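Local coordinates for protein lantibiotic dehydratase (Microbispora corallina, PDB 5EHK) that probably dehydrates serine and threonine residues of the NAI-107 precursor peptide in a tRNA-dependent manner, using glutamyl-tRNA as in related lantibiotic dehydratases, at residues 992-997 / 1102-1107; 1020-1023 / 1027-1030. All blocks are in the same frame, centred on the assembly; numbering follows the deposited sequence.

In the fold
Both contacts lie in the C-terminal part of the chain that matches the lantibiotic dehydratase C-terminal family, probably the elimination domain, and their centres are 12 Å apart. Interaction 1 joins two helices distant in sequence, 992-997 and the C-terminal helix 1090-1109; interaction 2 is a local turn between helices 1014-1020 and 1028-1032, nested along the chain within the loop that interaction 1 closes. Helix 1090-1109 ties them together: Val1104 packs through CG2 on helix 992-997 and through CG1 on CD of Pro1023, at 3.8 Å. Helix 950-965 also touches both, so the turn and the two helices belong to one largely helical core.

Interaction 1 (992-997 / 1102-1107); sequences PAAAWM and GAVQDN
Val1104 lays its CG2 methyl over the backbone of helix 992-997, between Ala994 and Met997, and this one branch makes most of the contact. CG2 is 3.7 Å from CA of Ala994 and 3.8 Å from CB of Met997. It reaches them from the crowded position between the backbone N and carbonyl carbon of Val1104 (chi1 of -55° places CG1 anti to the carbonyl carbon). The methyl of Ala994 (CB) lies 3.8 Å from the carbonyl O of Val1104. The Met997 side chain crosses that of Val1104 at about a right angle, and it also packs on Leu1097 and Ala1100, earlier in helix 1090-1109. The short helix axes approach to 8.8 Å and cross at -130°, a helix-helix packing within the C-terminal helical region. Polar ties lie to the side: Gln1105 NE2 bonds Ser998 OG, just past the short helix, and its OE1 accepts from Arg1003 NH1. The direct contact between the segments is thus buried van der Waals packing, largely of aliphatic carbons, with polar bonds at its margin and the small Ala994 side chain letting the valine methyl lie against the opposing backbone.

Interaction 2 (1020-1023 / 1027-1030); sequences LIDP and WPLL
The backbone leaves helix 1014-1020 at Ile1021 and doubles back into helix 1028-1032, closed by a bond from Trp1027 N to Asp1022 O (2.8 Å) that is bent to 139° at the hydrogen. This is a short loop linking two helices of the C-terminal helical region, the second only weakly bonded, with the indole of Trp1027 laid against the loop. A left-handed backbone conformation at Trp1027, with positive phi, accompanies the reversal, and CG anti to the carbonyl carbon (chi1 -69°) swings the ring back over the preceding loop. Pro1023 CA and the carbonyl O of Asp1022 lie over one face: the CA sits 3.6 Å from the centroid of the five-membered ring, 17° off the normal, a CH-pi contact, while Pro1023 CG lies 3.5 Å from CZ2. The side chain of Ile1021 runs beside the indole, with CG2 near CH2, and itself packs on Ala1103 and on helix 950-965. OD1 of Asp1022 accepts a hydrogen bond from Gly1025 N within the loop; OD2 lies 3.6 Å from Pro1028 CD and makes a long, weak ion pair with Arg1111. Beyond the ring, Leu1020 CD1 meets two leucine methyls on adjoining sides, Leu1030 CD2 at 3.9 Å and Leu1029 CD2 at 4.0 Å. Near the plane of the indole, at its edge, the carbonyl O of Leu1020 comes within 3.4 Å of Trp1027 CZ3.

Interaction 1 (992-997 / 1102-1107)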
ATOM      1  N   PRO A 992      23.699 -14.638 -37.123  1.00 37.67           N
ATOM      2  CA  PRO A 992      22.393 -14.737 -36.448  1.00 36.50           C
ATOM      3  C   PRO A 992      22.444 -14.338 -34.961  1.00 35.71           C
ATOM      4  O   PRO A 992      21.431 -13.892 -34.415  1.00 35.08           O
ATOM      5  CB  PRO A 992      22.007 -16.216 -36.619  1.00 27.43           C
ATOM      6  CG  PRO A 992      22.963 -16.769 -37.641  1.00 28.65           C
ATOM      7  CD  PRO A 992      24.215 -15.972 -37.478  1.00 33.06           C
ATOM      8  N   ALA A 993      23.596 -14.533 -34.320  1.00 30.32           N
ATOM      9  CA  ALA A 993      23.792 -14.124 -32.941  1.00 26.19           C
ATOM     10  C   ALA A 993      23.567 -12.635 -32.809  1.00 32.74           C
ATOM     11  O   ALA A 993      22.721 -12.187 -32.040  1.00 35.38           O
ATOM     12  CB  ALA A 993      25.198 -14.484 -32.477  1.00 34.58           C
ATOM     13  N   ALA A 994      24.315 -11.861 -33.583  1.00 43.51           N
ATOM     14  CA  ALA A 994      24.166 -10.408 -33.559  1.00 43.78           C
ATOM     15  C   ALA A 994      22.753 -10.012 -33.991  1.00 35.79           C
ATOM     16  O   ALA A 994      22.186  -9.054 -33.462  1.00 37.34           O
ATOM     17  CB  ALA A 994      25.234  -9.722 -34.400  1.00 37.21           C
ATOM     18  N   ALA A 995      22.209 -10.744 -34.961  1.00 34.28           N
ATOM     19  CA  ALA A 995      20.838 -10.528 -35.432  1.00 37.49           C
ATOM     20  C   ALA A 995      19.901 -10.472 -34.249  1.00 38.26           C
ATOM     21  O   ALA A 995      19.401  -9.415 -33.889  1.00 39.59           O
ATOM     22  CB  ALA A 995      20.410 -11.642 -36.378  1.00 31.89           C
ATOM     23  N   TRP A 996      19.711 -11.620 -33.610  1.00 41.70           N
ATOM     24  CA  TRP A 996      18.784 -11.724 -32.489  1.00 36.77           C
ATOM     25  C   TRP A 996      19.166 -10.892 -31.254  1.00 33.09           C
ATOM     26  O   TRP A 996      18.309 -10.233 -30.667  1.00 34.31           O
ATOM     27  CB  TRP A 996      18.576 -13.188 -32.128  1.00 30.62           C
ATOM     28  CG  TRP A 996      18.050 -13.973 -33.269  1.00 27.56           C
ATOM     29  CD1 TRP A 996      18.660 -15.023 -33.900  1.00 28.77           C
ATOM     30  CD2 TRP A 996      16.797 -13.780 -33.926  1.00 25.26           C
ATOM     31  NE1 TRP A 996      17.859 -15.490 -34.915  1.00 28.80           N
ATOM     32  CE2 TRP A 996      16.712 -14.741 -34.951  1.00 26.49           C
ATOM     33  CE3 TRP A 996      15.742 -12.889 -33.748  1.00 23.61           C
ATOM     34  CZ2 TRP A 996      15.612 -14.835 -35.791  1.00 22.86           C
ATOM     35  CZ3 TRP A 996      14.658 -12.980 -34.581  1.00 25.95           C
ATOM     36  CH2 TRP A 996      14.597 -13.947 -35.590  1.00 27.03           C
ATOM     37  N   MET A 997      20.440 -10.879 -30.880  1.00 30.73           N
ATOM     38  CA  MET A 997      20.844 -10.085 -29.729  1.00 33.12           C
ATOM     39  C   MET A 997      20.564  -8.590 -29.937  1.00 41.61           C
ATOM     40  O   MET A 997      20.511  -7.829 -28.976  1.00 45.49           O
ATOM     41  CB  MET A 997      22.324 -10.299 -29.391  1.00 38.03           C
ATOM     42  CG  MET A 997      22.659 -11.682 -28.865  1.00 36.99           C
ATOM     43  SD  MET A 997      21.597 -12.226 -27.509  1.00 29.77           S
ATOM     44  CE  MET A 997      21.838 -10.946 -26.277  1.00 27.83           C
ATOM     45  N   GLY A1102      26.258  -6.215 -26.597  1.00 53.53           N
ATOM     46  CA  GLY A1102      27.456  -5.453 -26.900  1.00 54.07           C
ATOM     47  C   GLY A1102      28.525  -6.314 -27.562  1.00 52.73           C
ATOM     48  O   GLY A1102      28.943  -6.022 -28.681  1.00 52.75           O
ATOM     49  N   ALA A1103      28.932  -7.392 -26.889  1.00 51.01           N
ATOM     50  CA  ALA A1103      30.006  -8.281 -27.370  1.00 54.42           C
ATOM     51  C   ALA A1103      29.837  -8.775 -28.814  1.00 53.42           C
ATOM     52  O   ALA A1103      30.777  -8.713 -29.611  1.00 52.21           O
ATOM     53  CB  ALA A1103      30.201  -9.470 -26.421  1.00 45.80           C
ATOM     54  N   VAL A1104      28.661  -9.302 -29.139  1.00 51.43           N
ATOM     55  CA  VAL A1104      28.457  -9.846 -30.470  1.00 47.04           C
ATOM     56  C   VAL A1104      28.263  -8.738 -31.507  1.00 47.15           C
ATOM     57  O   VAL A1104      28.561  -8.933 -32.677  1.00 49.80           O
ATOM     58  CB  VAL A1104      27.312 -10.872 -30.532  1.00 37.52           C
ATOM     59  CG1 VAL A1104      27.550 -11.981 -29.514  1.00 32.08           C
ATOM     60  CG2 VAL A1104      25.974 -10.195 -30.338  1.00 41.44           C
ATOM     61  N   GLN A1105      27.756  -7.585 -31.085  1.00 47.76           N
ATOM     62  CA  GLN A1105      27.660  -6.441 -31.987  1.00 50.29           C
ATOM     63  C   GLN A1105      29.043  -5.892 -32.343  1.00 53.43           C
ATOM     64  O   GLN A1105      29.333  -5.635 -33.513  1.00 47.15           O
ATOM     65  CB  GLN A1105      26.743  -5.348 -31.426  1.00 50.73           C
ATOM     66  CG  GLN A1105      25.261  -5.574 -31.739  1.00 49.47           C
ATOM     67  CD  GLN A1105      24.345  -4.544 -31.094  1.00 53.33           C
ATOM     68  OE1 GLN A1105      24.747  -3.806 -30.187  1.00 52.57           O
ATOM     69  NE2 GLN A1105      23.102  -4.488 -31.568  1.00 50.71           N
ATOM     70  N   ASP A1106      29.881  -5.700 -31.329  1.00 53.91           N
ATOM     71  CA  ASP A1106      31.244  -5.217 -31.541  1.00 54.62           C
ATOM     72  C   ASP A1106      32.094  -6.196 -32.347  1.00 56.49           C
ATOM     73  O   ASP A1106      32.892  -5.776 -33.180  1.00 64.55           O
ATOM     74  CB  ASP A1106      31.950  -4.920 -30.214  1.00 54.30           C
ATOM     75  CG  ASP A1106      31.353  -3.734 -29.485  1.00 60.97           C
ATOM     76  OD1 ASP A1106      30.432  -3.084 -30.037  1.00 62.60           O
ATOM     77  OD2 ASP A1106      31.816  -3.451 -28.355  1.00 60.03           O
ATOM     78  N   ASN A1107      31.934  -7.494 -32.104  1.00 54.66           N
ATOM     79  CA  ASN A1107      32.648  -8.491 -32.902  1.00 53.99           C
ATOM     80  C   ASN A1107      32.252  -8.428 -34.365  1.00 48.78           C
ATOM     81  O   ASN A1107      33.029  -8.774 -35.236  1.00 54.46           O
ATOM     82  CB  ASN A1107      32.452  -9.917 -32.363  1.00 45.95           C
ATOM     83  CG  ASN A1107      33.141 -10.148 -31.022  1.00 52.53           C
ATOM     84  OD1 ASN A1107      34.053  -9.421 -30.629  1.00 62.14           O
ATOM     85  ND2 ASN A1107      32.711 -11.181 -30.324  1.00 55.82           N
TER

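Interaction 2 (1020-1023 / 1027-1030)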
ATOM      1  N   LEU A1020      35.434 -13.053 -24.862  1.00 53.94           N
ATOM      2  CA  LEU A1020      34.755 -14.173 -24.208  1.00 48.30           C
ATOM      3  C   LEU A1020      33.521 -14.631 -25.001  1.00 43.22           C
ATOM      4  O   LEU A1020      33.385 -15.809 -25.335  1.00 43.62           O
ATOM      5  CB  LEU A1020      34.365 -13.798 -22.774  1.00 44.22           C
ATOM      6  CG  LEU A1020      33.815 -14.882 -21.850  1.00 43.02           C
ATOM      7  CD1 LEU A1020      34.890 -15.883 -21.557  1.00 43.80           C
ATOM      8  CD2 LEU A1020      33.288 -14.285 -20.562  1.00 49.97           C
ATOM      9  N   ILE A1021      32.624 -13.697 -25.292  1.00 38.93           N
ATOM     10  CA  ILE A1021      31.359 -14.031 -25.921  1.00 38.10           C
ATOM     11  C   ILE A1021      31.449 -13.853 -27.426  1.00 37.43           C
ATOM     12  O   ILE A1021      31.065 -12.813 -27.953  1.00 38.11           O
ATOM     13  CB  ILE A1021      30.212 -13.170 -25.338  1.00 43.33           C
ATOM     14  CG1 ILE A1021      30.201 -13.262 -23.810  1.00 41.72           C
ATOM     15  CG2 ILE A1021      28.861 -13.598 -25.895  1.00 31.47           C
ATOM     16  CD1 ILE A1021      29.460 -12.137 -23.159  1.00 43.02           C
ATOM     17  N   ASP A1022      31.936 -14.890 -28.108  1.00 37.09           N
ATOM     18  CA  ASP A1022      32.218 -14.837 -29.550  1.00 41.83           C
ATOM     19  C   ASP A1022      31.729 -16.088 -30.292  1.00 41.17           C
ATOM     20  O   ASP A1022      32.527 -16.929 -30.735  1.00 36.84           O
ATOM     21  CB  ASP A1022      33.725 -14.630 -29.777  1.00 46.27           C
ATOM     22  CG  ASP A1022      34.099 -14.456 -31.254  1.00 49.59           C
ATOM     23  OD1 ASP A1022      33.199 -14.207 -32.101  1.00 45.15           O
ATOM     24  OD2 ASP A1022      35.314 -14.577 -31.552  1.00 47.93           O
ATOM     25  N   PRO A1023      30.406 -16.208 -30.434  1.00 37.62           N
ATOM     26  CA  PRO A1023      29.844 -17.384 -31.093  1.00 35.66           C
ATOM     27  C   PRO A1023      30.214 -17.385 -32.564  1.00 36.24           C
ATOM     28  O   PRO A1023      30.608 -18.426 -33.081  1.00 35.20           O
ATOM     29  CB  PRO A1023      28.328 -17.204 -30.921  1.00 33.50           C
ATOM     30  CG  PRO A1023      28.168 -16.066 -29.930  1.00 36.80           C
ATOM     31  CD  PRO A1023      29.375 -15.221 -30.083  1.00 37.16           C
ATOM     32  N   TRP A1027      33.865 -19.371 -30.799  1.00 37.80           N
ATOM     33  CA  TRP A1027      34.082 -19.413 -29.348  1.00 36.94           C
ATOM     34  C   TRP A1027      35.521 -19.747 -28.963  1.00 46.64           C
ATOM     35  O   TRP A1027      35.748 -20.653 -28.145  1.00 45.58           O
ATOM     36  CB  TRP A1027      33.158 -20.449 -28.668  1.00 48.29           C
ATOM     37  CG  TRP A1027      31.668 -20.129 -28.627  1.00 40.82           C
ATOM     38  CD1 TRP A1027      30.679 -20.704 -29.383  1.00 36.10           C
ATOM     39  CD2 TRP A1027      31.016 -19.191 -27.765  1.00 34.84           C
ATOM     40  NE1 TRP A1027      29.458 -20.167 -29.052  1.00 35.83           N
ATOM     41  CE2 TRP A1027      29.636 -19.238 -28.062  1.00 37.26           C
ATOM     42  CE3 TRP A1027      31.465 -18.302 -26.786  1.00 33.86           C
ATOM     43  CZ2 TRP A1027      28.703 -18.434 -27.406  1.00 33.67           C
ATOM     44  CZ3 TRP A1027      30.538 -17.502 -26.138  1.00 33.98           C
ATOM     45  CH2 TRP A1027      29.174 -17.572 -26.450  1.00 31.49           C
ATOM     46  N   PRO A1028      36.500 -19.006 -29.520  1.00 57.90           N
ATOM     47  CA  PRO A1028      37.899 -19.465 -29.439  1.00 53.67           C
ATOM     48  C   PRO A1028      38.446 -19.436 -28.009  1.00 46.59           C
ATOM     49  O   PRO A1028      38.999 -20.430 -27.532  1.00 39.79           O
ATOM     50  CB  PRO A1028      38.658 -18.479 -30.353  1.00 59.75           C
ATOM     51  CG  PRO A1028      37.601 -17.444 -30.839  1.00 56.96           C
ATOM     52  CD  PRO A1028      36.412 -17.595 -29.940  1.00 54.83           C
ATOM     53  N   LEU A1029      38.270 -18.306 -27.335  1.00 43.58           N
ATOM     54  CA  LEU A1029      38.764 -18.146 -25.982  1.00 39.29           C
ATOM     55  C   LEU A1029      38.141 -19.179 -25.044  1.00 48.57           C
ATOM     56  O   LEU A1029      38.834 -19.758 -24.207  1.00 53.52           O
ATOM     57  CB  LEU A1029      38.501 -16.728 -25.500  1.00 35.28           C
ATOM     58  CG  LEU A1029      39.239 -16.274 -24.248  1.00 47.85           C
ATOM     59  CD1 LEU A1029      39.377 -14.747 -24.259  1.00 55.66           C
ATOM     60  CD2 LEU A1029      38.540 -16.750 -22.971  1.00 52.23           C
ATOM     61  N   LEU A1030      36.832 -19.400 -25.171  1.00 47.11           N
ATOM     62  CA  LEU A1030      36.135 -20.346 -24.296  1.00 43.75           C
ATOM     63  C   LEU A1030      36.700 -21.758 -24.430  1.00 45.93           C
ATOM     64  O   LEU A1030      36.829 -22.474 -23.438  1.00 45.63           O
ATOM     65  CB  LEU A1030      34.624 -20.357 -24.570  1.00 46.16           C
ATOM     66  CG  LEU A1030      33.664 -19.569 -23.663  1.00 44.00           C
ATOM     67  CD1 LEU A1030      32.240 -20.059 -23.853  1.00 36.59           C
ATOM     68  CD2 LEU A1030      34.067 -19.680 -22.201  1.00 39.55           C
TER